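Local coordinates for protein 2,3-dihydroxybenzoate-AMP ligase (Mycobacterium smegmatis, PDB 5KEI) that belongs to the ANL superfamily of AMP-binding enzymes, with a large N-terminal portion built on several beta sheets and a small C-terminal alpha/beta domain, at residues I499-F505 against P530-M536; R387-G393 against T542-K546; E107-A111 against W186-R191; A80-A84 against F113-A118; N361-D367 against G448-V452. Residues are numbered along the deposited sequence.

Overall arrangement
Along the chain the contacts open in the order 4, 3, 5, 2, 1. Contacts 4 and 3 share helix 107-117, their centres only about 9 Å apart; they pack helices 73-88 and 186-190 against it, and their segments alternate in sequence. Contact 5 joins the nine-stranded sheet to the four-stranded antiparallel sheet. Contact 2 reaches that smaller sheet too, its centre about 24 Å from that of contact 5, and ties it to the C-terminal part of the chain. Contacts 5 and 2 also alternate, whereas contact 1, inside the C-terminal domain, is nested within the loop closed by contact 2. Centres of contacts 1 and 3 lie about 50 Å apart, on opposite sides of the chain's centre.

Contact 1: I499-F505 against P530-M536; sequences ICAVVVF and PDALVPM
This is a parallel strand pairing inside the small C-terminal domain, the two strands of a beta-alpha-beta unit whose connection passes through helix 512-521. Both backbones are extended, apart from the turn at Asp-531 (phi/psi -80/-25), and the short strand axes approach to 4.6 Å at an angle of 33°. The register pairs Cys-500 with Ala-532, Ala-501 with Leu-533, Val-502 with Val-534 and Val-503 with Pro-535, at CA-CA distances of 4.7 to 4.9 Å. The parallel ladder runs from Ala-501 N to Ala-532 O (2.9 Å), Val-534 N to Ala-501 O (2.8 Å), Val-503 N to Val-534 O (2.9 Å) and Met-536 N to Val-503 O (3.0 Å). At its start Ile-499 O accepts from Asp-531 N (2.8 Å) and weakly from Ala-532 N (3.3 Å), and Asp-531 OD2 accepts from Ile-499 N (2.7 Å); Asp-531 OD1 meanwhile pairs with Arg-462. On one face Cys-500 SG meets Val-534 CG2 (4.0 Å), and Val-502 CG1 meets Met-536 SD (3.5 Å). On the other, Val-503 CG2 touches Leu-533 CD1 (3.6 Å; Leu-533 rotamer t, p), and the Phe-505 ring (chi1 m) brings CE2 within 3.6 Å of Pro-535 CG, which lies at its edge. Leu-533 also packs on Leu-512 and Leu-515 of helix 512-521, while strand 482-492 runs antiparallel along the far edge of 499-505.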
# COMPACT_ATOMS: atom_id res chain seq x y z
N ILE A 499 -21.44 25.53 -0.62
CA ILE A 499 -20.10 25.02 -0.85
C ILE A 499 -19.18 26.06 -1.54
O ILE A 499 -19.36 26.39 -2.72
CB ILE A 499 -20.15 23.73 -1.69
CG1 ILE A 499 -20.90 22.61 -0.95
CG2 ILE A 499 -18.74 23.28 -2.03
CD1 ILE A 499 -21.17 21.37 -1.80
N CYS A 500 -18.20 26.58 -0.82
CA CYS A 500 -17.22 27.45 -1.45
C CYS A 500 -15.90 26.73 -1.72
O CYS A 500 -15.20 26.29 -0.79
CB CYS A 500 -16.97 28.69 -0.61
SG CYS A 500 -16.16 29.96 -1.58
N ALA A 501 -15.56 26.63 -3.01
CA ALA A 501 -14.29 26.04 -3.42
C ALA A 501 -13.20 27.10 -3.48
O ALA A 501 -13.15 27.92 -4.39
CB ALA A 501 -14.41 25.34 -4.77
N VAL A 502 -12.36 27.08 -2.46
CA VAL A 502 -11.19 27.91 -2.40
C VAL A 502 -10.01 27.16 -3.03
O VAL A 502 -9.57 26.13 -2.52
CB VAL A 502 -10.87 28.31 -0.94
CG1 VAL A 502 -9.80 29.38 -0.93
CG2 VAL A 502 -12.12 28.81 -0.27
N VAL A 503 -9.51 27.67 -4.14
CA VAL A 503 -8.57 26.94 -4.96
C VAL A 503 -7.25 27.70 -5.17
O VAL A 503 -7.25 28.91 -5.39
CB VAL A 503 -9.21 26.64 -6.34
CG1 VAL A 503 -8.17 26.10 -7.35
CG2 VAL A 503 -10.38 25.69 -6.18
N VAL A 504 -6.13 26.98 -5.11
CA VAL A 504 -4.85 27.50 -5.60
C VAL A 504 -4.61 26.99 -7.01
O VAL A 504 -4.42 25.79 -7.21
CB VAL A 504 -3.68 27.10 -4.71
CG1 VAL A 504 -2.35 27.56 -5.31
CG2 VAL A 504 -3.88 27.64 -3.31
N PHE A 505 -4.62 27.90 -7.98
CA PHE A 505 -4.48 27.51 -9.38
C PHE A 505 -3.05 27.31 -9.80
O PHE A 505 -2.12 27.93 -9.26
CB PHE A 505 -5.11 28.55 -10.31
CG PHE A 505 -6.61 28.50 -10.35
CD1 PHE A 505 -7.26 27.46 -10.96
CD2 PHE A 505 -7.36 29.53 -9.79
CE1 PHE A 505 -8.64 27.42 -11.01
CE2 PHE A 505 -8.74 29.51 -9.83
CZ PHE A 505 -9.38 28.45 -10.45
N PRO A 530 -19.54 22.89 -6.18
CA PRO A 530 -19.37 24.13 -5.41
C PRO A 530 -20.28 25.24 -5.94
O PRO A 530 -20.43 25.35 -7.16
CB PRO A 530 -17.89 24.50 -5.62
CG PRO A 530 -17.27 23.36 -6.32
CD PRO A 530 -18.37 22.61 -7.02
N ASP A 531 -20.85 26.04 -5.05
CA ASP A 531 -21.68 27.17 -5.45
C ASP A 531 -20.82 28.38 -5.86
O ASP A 531 -21.25 29.24 -6.64
CB ASP A 531 -22.63 27.58 -4.32
CG ASP A 531 -23.46 26.41 -3.80
OD1 ASP A 531 -24.44 26.02 -4.47
OD2 ASP A 531 -23.12 25.90 -2.70
N ALA A 532 -19.60 28.44 -5.33
CA ALA A 532 -18.71 29.57 -5.61
C ALA A 532 -17.26 29.13 -5.68
O ALA A 532 -16.86 28.15 -5.06
CB ALA A 532 -18.89 30.65 -4.56
N LEU A 533 -16.47 29.87 -6.45
CA LEU A 533 -15.07 29.55 -6.63
C LEU A 533 -14.21 30.75 -6.22
O LEU A 533 -14.45 31.86 -6.69
CB LEU A 533 -14.80 29.15 -8.07
CG LEU A 533 -13.34 29.09 -8.50
CD1 LEU A 533 -12.67 27.86 -7.90
CD2 LEU A 533 -13.27 29.08 -10.01
N VAL A 534 -13.24 30.55 -5.34
CA VAL A 534 -12.41 31.66 -4.88
C VAL A 534 -10.92 31.30 -4.91
O VAL A 534 -10.49 30.39 -4.20
CB VAL A 534 -12.81 32.12 -3.46
CG1 VAL A 534 -11.74 32.99 -2.85
CG2 VAL A 534 -14.14 32.87 -3.49
N PRO A 535 -10.14 31.98 -5.76
CA PRO A 535 -8.69 31.74 -5.86
C PRO A 535 -7.88 32.39 -4.74
O PRO A 535 -8.16 33.51 -4.30
CB PRO A 535 -8.32 32.36 -7.22
CG PRO A 535 -9.63 32.48 -7.95
CD PRO A 535 -10.63 32.79 -6.89
N MET A 536 -6.87 31.68 -4.27
CA MET A 536 -5.94 32.21 -3.28
C MET A 536 -4.54 31.82 -3.71
O MET A 536 -4.37 30.79 -4.36
CB MET A 536 -6.26 31.68 -1.87
CG MET A 536 -7.49 32.29 -1.20
SD MET A 536 -7.64 31.76 0.53
CE MET A 536 -6.17 32.47 1.27

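Contact 2: R387-G393 against T542-K546; sequences RIVDEVG and TAVGK
Polar contact between these two segments comes down to one hydrogen bond: Lys-546 NZ donates to Glu-391 O at 2.8 Å, reached by an almost extended side chain (chi1 and chi2 t, chi3 147°, chi4 t). Each backbone is shaped by its own internal bonds. Beyond the strand residues 387-389, Asp-390 (chi1 p) forms an Asx motif, its OD1 accepting from Gly-393 N at 2.8 Å and, weakly, from Val-392 N at 2.8 Å. Across from it, Thr-542 N bonds Lys-546 O (2.8 Å) and Gly-545 N bonds Thr-542 O (2.9 Å), closing 542-546 into a tight loop. At Gly-393 (phi 120°) a CB would jam against the preceding carbonyl O and crowd Val-544 CG2.

Van der Waals contact supplies the rest. Val-544, CB directed at the other segment, places CG2 3.3 Å from Gly-393 O, 3.6 Å from Arg-387 NH2 and 4.5 Å from Val-389 CG1, and Val-392 O lies 3.1 Å from Thr-542 CB. The nearest CA atoms, of Gly-393 and Val-544, are 5.4 Å apart; about 295 Å² is buried in all. The sequence TAVGK fits the Gly-Lys signature near the C-terminus of ANL enzymes, known as motif A10. Here it covers the edge strand 385-389 of the four-stranded sheet, where Val-544 also touches Leu-405 of strand 402-407 and Arg-387 makes a cation-pi contact with Phe-431.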
# COMPACT_ATOMS: atom_id res chain seq x y z
N ARG A 387 1.34 10.28 16.60
CA ARG A 387 0.62 11.39 17.20
C ARG A 387 -0.87 11.19 16.96
O ARG A 387 -1.29 10.83 15.86
CB ARG A 387 1.11 12.72 16.62
CG ARG A 387 2.56 13.04 16.94
CD ARG A 387 3.07 14.18 16.06
NE ARG A 387 2.34 15.43 16.29
CZ ARG A 387 2.50 16.53 15.56
NH1 ARG A 387 3.36 16.54 14.55
NH2 ARG A 387 1.78 17.61 15.84
N ILE A 388 -1.66 11.38 18.00
CA ILE A 388 -3.10 11.39 17.87
C ILE A 388 -3.56 12.83 18.15
O ILE A 388 -3.44 13.33 19.27
CB ILE A 388 -3.76 10.39 18.84
CG1 ILE A 388 -3.16 8.99 18.62
CG2 ILE A 388 -5.26 10.37 18.63
CD1 ILE A 388 -3.83 7.89 19.41
N VAL A 389 -4.05 13.51 17.11
CA VAL A 389 -4.29 14.95 17.21
C VAL A 389 -5.75 15.35 17.00
O VAL A 389 -6.54 14.59 16.45
CB VAL A 389 -3.41 15.76 16.20
CG1 VAL A 389 -1.94 15.39 16.36
CG2 VAL A 389 -3.87 15.53 14.77
N ASP A 390 -6.09 16.55 17.45
CA ASP A 390 -7.43 17.08 17.22
C ASP A 390 -7.50 17.91 15.95
O ASP A 390 -6.54 17.98 15.19
CB ASP A 390 -7.89 17.92 18.42
CG ASP A 390 -6.95 19.06 18.75
OD1 ASP A 390 -6.55 19.81 17.83
OD2 ASP A 390 -6.58 19.19 19.94
N GLU A 391 -8.65 18.53 15.74
CA GLU A 391 -8.95 19.24 14.50
C GLU A 391 -8.19 20.55 14.40
O GLU A 391 -8.00 21.10 13.31
CB GLU A 391 -10.46 19.48 14.37
CG GLU A 391 -11.19 19.78 15.69
CD GLU A 391 -11.40 18.56 16.60
OE1 GLU A 391 -11.78 17.49 16.08
OE2 GLU A 391 -11.21 18.68 17.84
N VAL A 392 -7.72 21.03 15.54
CA VAL A 392 -6.81 22.17 15.55
C VAL A 392 -5.39 21.74 15.19
O VAL A 392 -4.65 22.48 14.55
CB VAL A 392 -6.80 22.87 16.92
CG1 VAL A 392 -6.12 24.22 16.81
CG2 VAL A 392 -8.21 23.02 17.47
N GLY A 393 -5.00 20.54 15.62
CA GLY A 393 -3.67 20.02 15.36
C GLY A 393 -2.89 19.71 16.63
O GLY A 393 -1.68 19.53 16.59
N THR A 542 -3.20 24.43 9.56
CA THR A 542 -2.92 24.27 10.98
C THR A 542 -1.48 23.79 11.20
O THR A 542 -0.77 23.48 10.23
CB THR A 542 -3.90 23.28 11.66
OG1 THR A 542 -3.72 21.96 11.11
CG2 THR A 542 -5.33 23.72 11.44
N ALA A 543 -1.05 23.72 12.46
CA ALA A 543 0.32 23.31 12.79
C ALA A 543 0.53 21.80 12.65
O ALA A 543 1.23 21.17 13.45
CB ALA A 543 0.67 23.75 14.20
N VAL A 544 -0.08 21.24 11.61
CA VAL A 544 -0.12 19.81 11.35
C VAL A 544 -0.28 19.67 9.84
O VAL A 544 -0.09 18.61 9.26
CB VAL A 544 -1.27 19.12 12.17
CG1 VAL A 544 -1.89 17.95 11.45
CG2 VAL A 544 -0.75 18.68 13.53
N GLY A 545 -0.58 20.80 9.19
CA GLY A 545 -0.53 20.87 7.74
C GLY A 545 -1.89 20.76 7.09
O GLY A 545 -2.04 21.01 5.89
N LYS A 546 -2.87 20.36 7.88
CA LYS A 546 -4.25 20.27 7.42
C LYS A 546 -4.78 21.69 7.15
O LYS A 546 -4.49 22.63 7.90
CB LYS A 546 -5.09 19.53 8.46
CG LYS A 546 -6.56 19.83 8.44
CD LYS A 546 -7.25 19.26 9.68
CE LYS A 546 -8.41 20.15 10.12
NZ LYS A 546 -9.19 19.55 11.25

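Contact 3: E107-A111 against W186-R191; sequences EFAVA and WAEVTR
Residues 107-111 open helix 107-117, the crossover of a beta-alpha-beta unit between parallel strands 97-101 and 121-124 of the seven-stranded sheet; 186-190 form a short helix following one of that sheet's outermost strands, 184-185, and Arg-191 is the first residue to leave helical angles (phi/psi -95/150). The short axes stay 12.6 Å apart at their closest and cross at 47°, and the nearest CA atoms, Ala-111 and Thr-190, are 8.7 Å apart, so long side chains bridge the gap. Trp-186 (chi1 t, chi2 -98°) reaches the first helix with CZ2, 3.6 Å from both CA and CB of Ala-111. Arg-191, whose tip turns inward, has NH1 3.8 Å from Val-110 CG1. Glu-107 (t, p) collects both polar partners. Its carboxylate forms a two-pronged salt bridge, OE1 to Arg-191 NH2 at 2.8 Å and OE2 to Arg-191 NH1 at 2.6 Å, while OE2 also accepts from Trp-186 NE1 at 2.7 Å, nearly straight at 171°.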
# COMPACT_ATOMS: atom_id res chain seq x y z
N GLU A 107 4.73 -17.87 -9.83
CA GLU A 107 5.37 -16.99 -10.80
C GLU A 107 5.43 -15.53 -10.33
O GLU A 107 6.24 -14.74 -10.83
CB GLU A 107 4.64 -17.10 -12.15
CG GLU A 107 5.45 -16.66 -13.34
CD GLU A 107 6.74 -17.46 -13.53
OE1 GLU A 107 6.80 -18.64 -13.10
OE2 GLU A 107 7.70 -16.90 -14.10
N PHE A 108 4.58 -15.17 -9.37
CA PHE A 108 4.59 -13.81 -8.83
C PHE A 108 5.95 -13.54 -8.19
O PHE A 108 6.52 -12.45 -8.34
CB PHE A 108 3.43 -13.60 -7.82
CG PHE A 108 3.50 -12.30 -7.06
CD1 PHE A 108 2.92 -11.15 -7.56
CD2 PHE A 108 4.17 -12.23 -5.84
CE1 PHE A 108 3.00 -9.96 -6.87
CE2 PHE A 108 4.25 -11.03 -5.14
CZ PHE A 108 3.66 -9.90 -5.65
N ALA A 109 6.47 -14.54 -7.48
CA ALA A 109 7.80 -14.47 -6.87
C ALA A 109 8.90 -14.41 -7.93
O ALA A 109 9.90 -13.72 -7.74
CB ALA A 109 8.04 -15.67 -5.90
N VAL A 110 8.74 -15.16 -9.02
CA VAL A 110 9.72 -15.15 -10.11
C VAL A 110 9.81 -13.76 -10.73
O VAL A 110 10.91 -13.25 -10.96
CB VAL A 110 9.38 -16.18 -11.20
CG1 VAL A 110 10.46 -16.21 -12.27
CG2 VAL A 110 9.15 -17.55 -10.59
N ALA A 111 8.66 -13.14 -10.97
CA ALA A 111 8.60 -11.77 -11.48
C ALA A 111 9.17 -10.72 -10.51
O ALA A 111 9.92 -9.83 -10.92
CB ALA A 111 7.18 -11.41 -11.84
N TRP A 186 5.99 -13.85 -21.46
CA TRP A 186 6.74 -13.81 -20.21
C TRP A 186 7.61 -15.07 -20.09
O TRP A 186 8.76 -14.99 -19.66
CB TRP A 186 5.81 -13.68 -19.01
CG TRP A 186 6.50 -13.90 -17.69
CD1 TRP A 186 6.52 -15.05 -16.95
CD2 TRP A 186 7.28 -12.94 -16.96
NE1 TRP A 186 7.26 -14.86 -15.80
CE2 TRP A 186 7.73 -13.58 -15.79
CE3 TRP A 186 7.64 -11.61 -17.19
CZ2 TRP A 186 8.52 -12.93 -14.85
CZ3 TRP A 186 8.42 -10.97 -16.26
CH2 TRP A 186 8.85 -11.62 -15.10
N ALA A 187 7.05 -16.20 -20.48
CA ALA A 187 7.76 -17.48 -20.46
C ALA A 187 8.98 -17.42 -21.36
O ALA A 187 10.08 -17.80 -20.94
CB ALA A 187 6.84 -18.62 -20.89
N GLU A 188 8.80 -16.95 -22.58
CA GLU A 188 9.90 -16.84 -23.54
C GLU A 188 11.01 -15.97 -22.97
O GLU A 188 12.16 -16.38 -22.94
CB GLU A 188 9.42 -16.27 -24.88
CG GLU A 188 8.80 -17.28 -25.83
CD GLU A 188 8.38 -16.64 -27.16
OE1 GLU A 188 8.89 -15.54 -27.49
OE2 GLU A 188 7.54 -17.23 -27.87
N VAL A 189 10.64 -14.78 -22.52
CA VAL A 189 11.64 -13.79 -22.12
C VAL A 189 12.41 -14.21 -20.87
O VAL A 189 13.62 -14.01 -20.79
CB VAL A 189 11.00 -12.41 -21.89
CG1 VAL A 189 12.06 -11.38 -21.53
CG2 VAL A 189 10.24 -11.96 -23.13
N THR A 190 11.74 -14.81 -19.89
CA THR A 190 12.38 -15.11 -18.62
C THR A 190 13.02 -16.50 -18.57
O THR A 190 14.06 -16.70 -17.94
CB THR A 190 11.38 -14.96 -17.46
OG1 THR A 190 10.29 -15.86 -17.66
CG2 THR A 190 10.85 -13.55 -17.42
N ARG A 191 12.39 -17.47 -19.23
CA ARG A 191 12.96 -18.81 -19.28
C ARG A 191 13.77 -18.95 -20.56
O ARG A 191 13.45 -18.31 -21.56
CB ARG A 191 11.88 -19.89 -19.23
CG ARG A 191 10.84 -19.72 -18.12
CD ARG A 191 11.46 -19.81 -16.73
NE ARG A 191 10.50 -20.39 -15.80
CZ ARG A 191 9.61 -19.69 -15.09
NH1 ARG A 191 9.57 -18.37 -15.21
NH2 ARG A 191 8.77 -20.32 -14.26

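Contact 4: A80-A84 against F113-A118; sequences ADRAA and FGLLRA
Helices 73-88 and 107-117 of the alpha/beta N-terminal region meet in a buried contact through small-xxx-small patterns: Ala-80 and Ala-84 on one side, Gly-114 and Ala-118 in the partner segment. Their short axes approach to 7.3 Å and cross at -55°; the CA atoms of Ala-80 and Gly-114 come within 4.1 Å. A side chain on Gly-114 would collide with Ala-83, whose CB already lies 3.9 Å from Gly-114 CA. Backbone acceptors are satisfied within their own segments: Ala-80 O by Ala-84 N at 2.8 Å, Phe-113 O by Arg-117 N at 2.9 Å, Gly-114 O by Ala-118 N at 3.3 Å. The tight crossing adds CA-H...O contacts, from Gly-114 CA to Ala-80 O (3.4 Å) and from Ala-84 CA to Gly-114 O (3.5 Å). Between side chains, Arg-117 NH1 forms a salt bridge with Asp-81 OD1 at 3.3 Å, a weak hydrogen bond at 123°. Both ions have stronger partners outside: Arg-117 pairs through NH2 with Asp-77 and through NE with Asp-48, and Asp-81 with Arg-52. Arg-117 CB lies 3.6 Å from Ala-84 CB, while Ala-80 CB rests 3.7 Å from Phe-113 CB.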
# COMPACT_ATOMS: atom_id res chain seq x y z
N ALA A 80 14.84 -16.37 -10.81
CA ALA A 80 14.89 -14.92 -10.73
C ALA A 80 16.10 -14.38 -11.49
O ALA A 80 15.99 -13.37 -12.18
CB ALA A 80 14.93 -14.46 -9.29
N ASP A 81 17.24 -15.06 -11.34
CA ASP A 81 18.46 -14.69 -12.07
C ASP A 81 18.20 -14.73 -13.57
O ASP A 81 18.50 -13.78 -14.29
CB ASP A 81 19.64 -15.62 -11.72
CG ASP A 81 20.38 -15.21 -10.44
OD1 ASP A 81 20.24 -14.05 -10.00
OD2 ASP A 81 21.11 -16.05 -9.88
N ARG A 82 17.62 -15.84 -14.02
CA ARG A 82 17.34 -16.02 -15.44
C ARG A 82 16.30 -15.02 -15.93
O ARG A 82 16.40 -14.50 -17.05
CB ARG A 82 16.86 -17.44 -15.72
CG ARG A 82 18.01 -18.41 -15.92
CD ARG A 82 17.51 -19.83 -15.94
NE ARG A 82 16.44 -20.01 -16.92
CZ ARG A 82 15.62 -21.05 -16.95
NH1 ARG A 82 15.73 -22.01 -16.04
NH2 ARG A 82 14.68 -21.13 -17.89
N ALA A 83 15.32 -14.73 -15.09
CA ALA A 83 14.28 -13.80 -15.46
C ALA A 83 14.89 -12.41 -15.59
O ALA A 83 14.50 -11.63 -16.45
CB ALA A 83 13.15 -13.81 -14.42
N ALA A 84 15.88 -12.13 -14.74
CA ALA A 84 16.53 -10.82 -14.70
C ALA A 84 17.39 -10.55 -15.96
O ALA A 84 17.38 -9.44 -16.50
CB ALA A 84 17.39 -10.71 -13.44
N PHE A 113 11.44 -10.89 -7.90
CA PHE A 113 12.90 -10.89 -7.74
C PHE A 113 13.61 -10.81 -9.09
O PHE A 113 14.68 -10.22 -9.18
CB PHE A 113 13.34 -12.13 -6.94
CG PHE A 113 12.90 -12.08 -5.51
CD1 PHE A 113 11.77 -12.75 -5.08
CD2 PHE A 113 13.58 -11.28 -4.61
CE1 PHE A 113 11.35 -12.66 -3.77
CE2 PHE A 113 13.17 -11.18 -3.30
CZ PHE A 113 12.05 -11.88 -2.88
N GLY A 114 12.98 -11.36 -10.13
CA GLY A 114 13.46 -11.20 -11.49
C GLY A 114 13.58 -9.73 -11.84
O GLY A 114 14.64 -9.25 -12.25
N LEU A 115 12.49 -9.00 -11.63
CA LEU A 115 12.50 -7.56 -11.85
C LEU A 115 13.52 -6.82 -10.97
O LEU A 115 14.26 -5.95 -11.45
CB LEU A 115 11.09 -7.00 -11.61
CG LEU A 115 10.12 -7.23 -12.78
CD1 LEU A 115 8.69 -6.96 -12.37
CD2 LEU A 115 10.53 -6.34 -13.95
N LEU A 116 13.58 -7.18 -9.68
CA LEU A 116 14.49 -6.52 -8.75
C LEU A 116 15.95 -6.71 -9.15
O LEU A 116 16.77 -5.79 -9.01
CB LEU A 116 14.28 -7.05 -7.32
CG LEU A 116 12.98 -6.67 -6.62
CD1 LEU A 116 12.85 -7.43 -5.31
CD2 LEU A 116 12.87 -5.17 -6.39
N ARG A 117 16.28 -7.90 -9.64
CA ARG A 117 17.66 -8.21 -9.98
C ARG A 117 18.08 -7.55 -11.29
O ARG A 117 19.27 -7.42 -11.55
CB ARG A 117 17.86 -9.72 -10.06
CG ARG A 117 17.63 -10.41 -8.73
CD ARG A 117 18.55 -11.55 -8.51
NE ARG A 117 18.52 -11.94 -7.11
CZ ARG A 117 18.24 -13.16 -6.71
NH1 ARG A 117 18.02 -14.10 -7.61
NH2 ARG A 117 18.21 -13.45 -5.42
N ALA A 118 17.12 -7.12 -12.10
CA ALA A 118 17.44 -6.31 -13.26
C ALA A 118 17.57 -4.84 -12.83
O ALA A 118 17.97 -3.97 -13.61
CB ALA A 118 16.40 -6.47 -14.35

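Contact 5: N361-D367 against G448-V452; sequences NYTRIGD and GYLEV
Asn-361 begins the first segment, in strand geometry (phi/psi -115/124), with its CB directed at the partner; its OD1 (chi1 m) lies 3.4 Å from Leu-450 CD1, while its ND2 bonds the backbone O of Phe-353. The CA-to-CB bond of Tyr-362 points away, and its OH is hydrogen-bonded to Ser-237 OG. Thr-363 meets the ring of Tyr-449 at its edge. At Arg-364 a type I turn starts, closed by Asp-367 N to Arg-364 O at 3.2 Å; Arg-364 NH1 returns to Tyr-362 O at 2.9 Å, and its NH2 bonds the backbone O of Pro-379. Asp-367 (chi1 m) finishes the turn and does double duty: OD2 accepts from Arg-364 N at 2.8 Å and lies 2.7 Å from Tyr-449 OH. A water bridges the pair, donating to Asp-367 OD1 at 2.8 Å and lying 3.0 Å from Tyr-449 OH. With no backbone pairing between the segments, the loop residue Tyr-449 (chi1 m, chi2 -95°) packs into the turn after strand 360-362, and Asn-361 to Leu-450 is the strand-to-strand touch. The contact thus joins the nine-stranded sheet to the small antiparallel one, consistent with the several-sheet build of ANL enzymes.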
# COMPACT_ATOMS: atom_id res chain seq x y z
N ASN A 361 0.59 -1.69 12.98
CA ASN A 361 0.20 -2.01 14.35
C ASN A 361 -0.23 -3.45 14.42
O ASN A 361 -1.11 -3.88 13.66
CB ASN A 361 -0.93 -1.09 14.85
CG ASN A 361 -0.54 0.35 14.82
OD1 ASN A 361 0.16 0.83 15.71
ND2 ASN A 361 -0.98 1.08 13.79
N TYR A 362 0.42 -4.21 15.30
CA TYR A 362 0.11 -5.63 15.50
C TYR A 362 -0.22 -5.88 16.95
O TYR A 362 0.35 -5.25 17.84
CB TYR A 362 1.29 -6.54 15.18
CG TYR A 362 1.83 -6.56 13.78
CD1 TYR A 362 1.37 -7.49 12.85
CD2 TYR A 362 2.86 -5.72 13.42
CE1 TYR A 362 1.89 -7.53 11.58
CE2 TYR A 362 3.37 -5.75 12.15
CZ TYR A 362 2.90 -6.66 11.24
OH TYR A 362 3.44 -6.69 9.99
N THR A 363 -1.09 -6.85 17.20
CA THR A 363 -1.13 -7.49 18.50
C THR A 363 0.06 -8.46 18.54
O THR A 363 0.49 -8.98 17.51
CB THR A 363 -2.46 -8.22 18.75
OG1 THR A 363 -2.84 -8.99 17.60
CG2 THR A 363 -3.55 -7.21 19.06
N ARG A 364 0.62 -8.67 19.72
CA ARG A 364 1.76 -9.58 19.83
C ARG A 364 1.28 -11.02 20.05
O ARG A 364 0.12 -11.26 20.42
CB ARG A 364 2.70 -9.12 20.95
CG ARG A 364 3.18 -7.64 20.84
CD ARG A 364 3.50 -7.23 19.40
NE ARG A 364 4.54 -6.20 19.28
CZ ARG A 364 4.34 -4.95 18.88
NH1 ARG A 364 3.11 -4.55 18.56
NH2 ARG A 364 5.36 -4.11 18.79
N ILE A 365 2.16 -11.98 19.80
CA ILE A 365 1.77 -13.39 19.74
C ILE A 365 1.24 -13.95 21.07
O ILE A 365 0.25 -14.69 21.09
CB ILE A 365 2.93 -14.27 19.24
CG1 ILE A 365 3.24 -13.95 17.78
CG2 ILE A 365 2.58 -15.75 19.38
CD1 ILE A 365 2.06 -14.07 16.88
N GLY A 366 1.86 -13.59 22.18
CA GLY A 366 1.31 -14.08 23.44
C GLY A 366 0.16 -13.30 24.08
O GLY A 366 -0.27 -13.65 25.18
N ASP A 367 -0.34 -12.27 23.41
CA ASP A 367 -1.25 -11.30 24.05
C ASP A 367 -2.56 -11.88 24.54
O ASP A 367 -3.14 -12.75 23.89
CB ASP A 367 -1.56 -10.16 23.09
CG ASP A 367 -0.51 -9.11 23.12
OD1 ASP A 367 0.34 -9.21 24.03
OD2 ASP A 367 -0.54 -8.19 22.27
N GLY A 448 -1.86 0.94 26.18
CA GLY A 448 -0.76 0.87 25.23
C GLY A 448 -1.23 0.54 23.82
O GLY A 448 -0.51 0.75 22.84
N TYR A 449 -2.46 0.03 23.72
CA TYR A 449 -2.96 -0.44 22.44
C TYR A 449 -3.88 0.58 21.77
O TYR A 449 -4.45 1.46 22.42
CB TYR A 449 -3.66 -1.80 22.62
CG TYR A 449 -2.64 -2.90 22.82
CD1 TYR A 449 -2.20 -3.67 21.74
CD2 TYR A 449 -2.08 -3.15 24.08
CE1 TYR A 449 -1.23 -4.67 21.90
CE2 TYR A 449 -1.11 -4.15 24.26
CZ TYR A 449 -0.68 -4.90 23.16
OH TYR A 449 0.28 -5.89 23.32
N LEU A 450 -3.98 0.45 20.46
CA LEU A 450 -4.81 1.32 19.63
C LEU A 450 -6.21 0.76 19.41
O LEU A 450 -6.39 -0.45 19.35
CB LEU A 450 -4.14 1.52 18.27
CG LEU A 450 -2.95 2.46 18.24
CD1 LEU A 450 -2.47 2.64 16.80
CD2 LEU A 450 -3.33 3.79 18.87
N GLU A 451 -7.19 1.65 19.28
CA GLU A 451 -8.47 1.27 18.69
C GLU A 451 -8.87 2.21 17.57
O GLU A 451 -8.87 3.43 17.74
CB GLU A 451 -9.58 1.24 19.73
CG GLU A 451 -10.93 0.94 19.09
CD GLU A 451 -12.07 0.92 20.08
OE1 GLU A 451 -12.02 1.68 21.07
OE2 GLU A 451 -13.02 0.13 19.87
N VAL A 452 -9.22 1.64 16.41
CA VAL A 452 -9.64 2.42 15.25
C VAL A 452 -11.14 2.65 15.32
O VAL A 452 -11.92 1.69 15.41
CB VAL A 452 -9.30 1.71 13.91
CG1 VAL A 452 -9.87 2.49 12.76
CG2 VAL A 452 -7.79 1.53 13.74
O HOH W 1 2.58 -7.54 24.24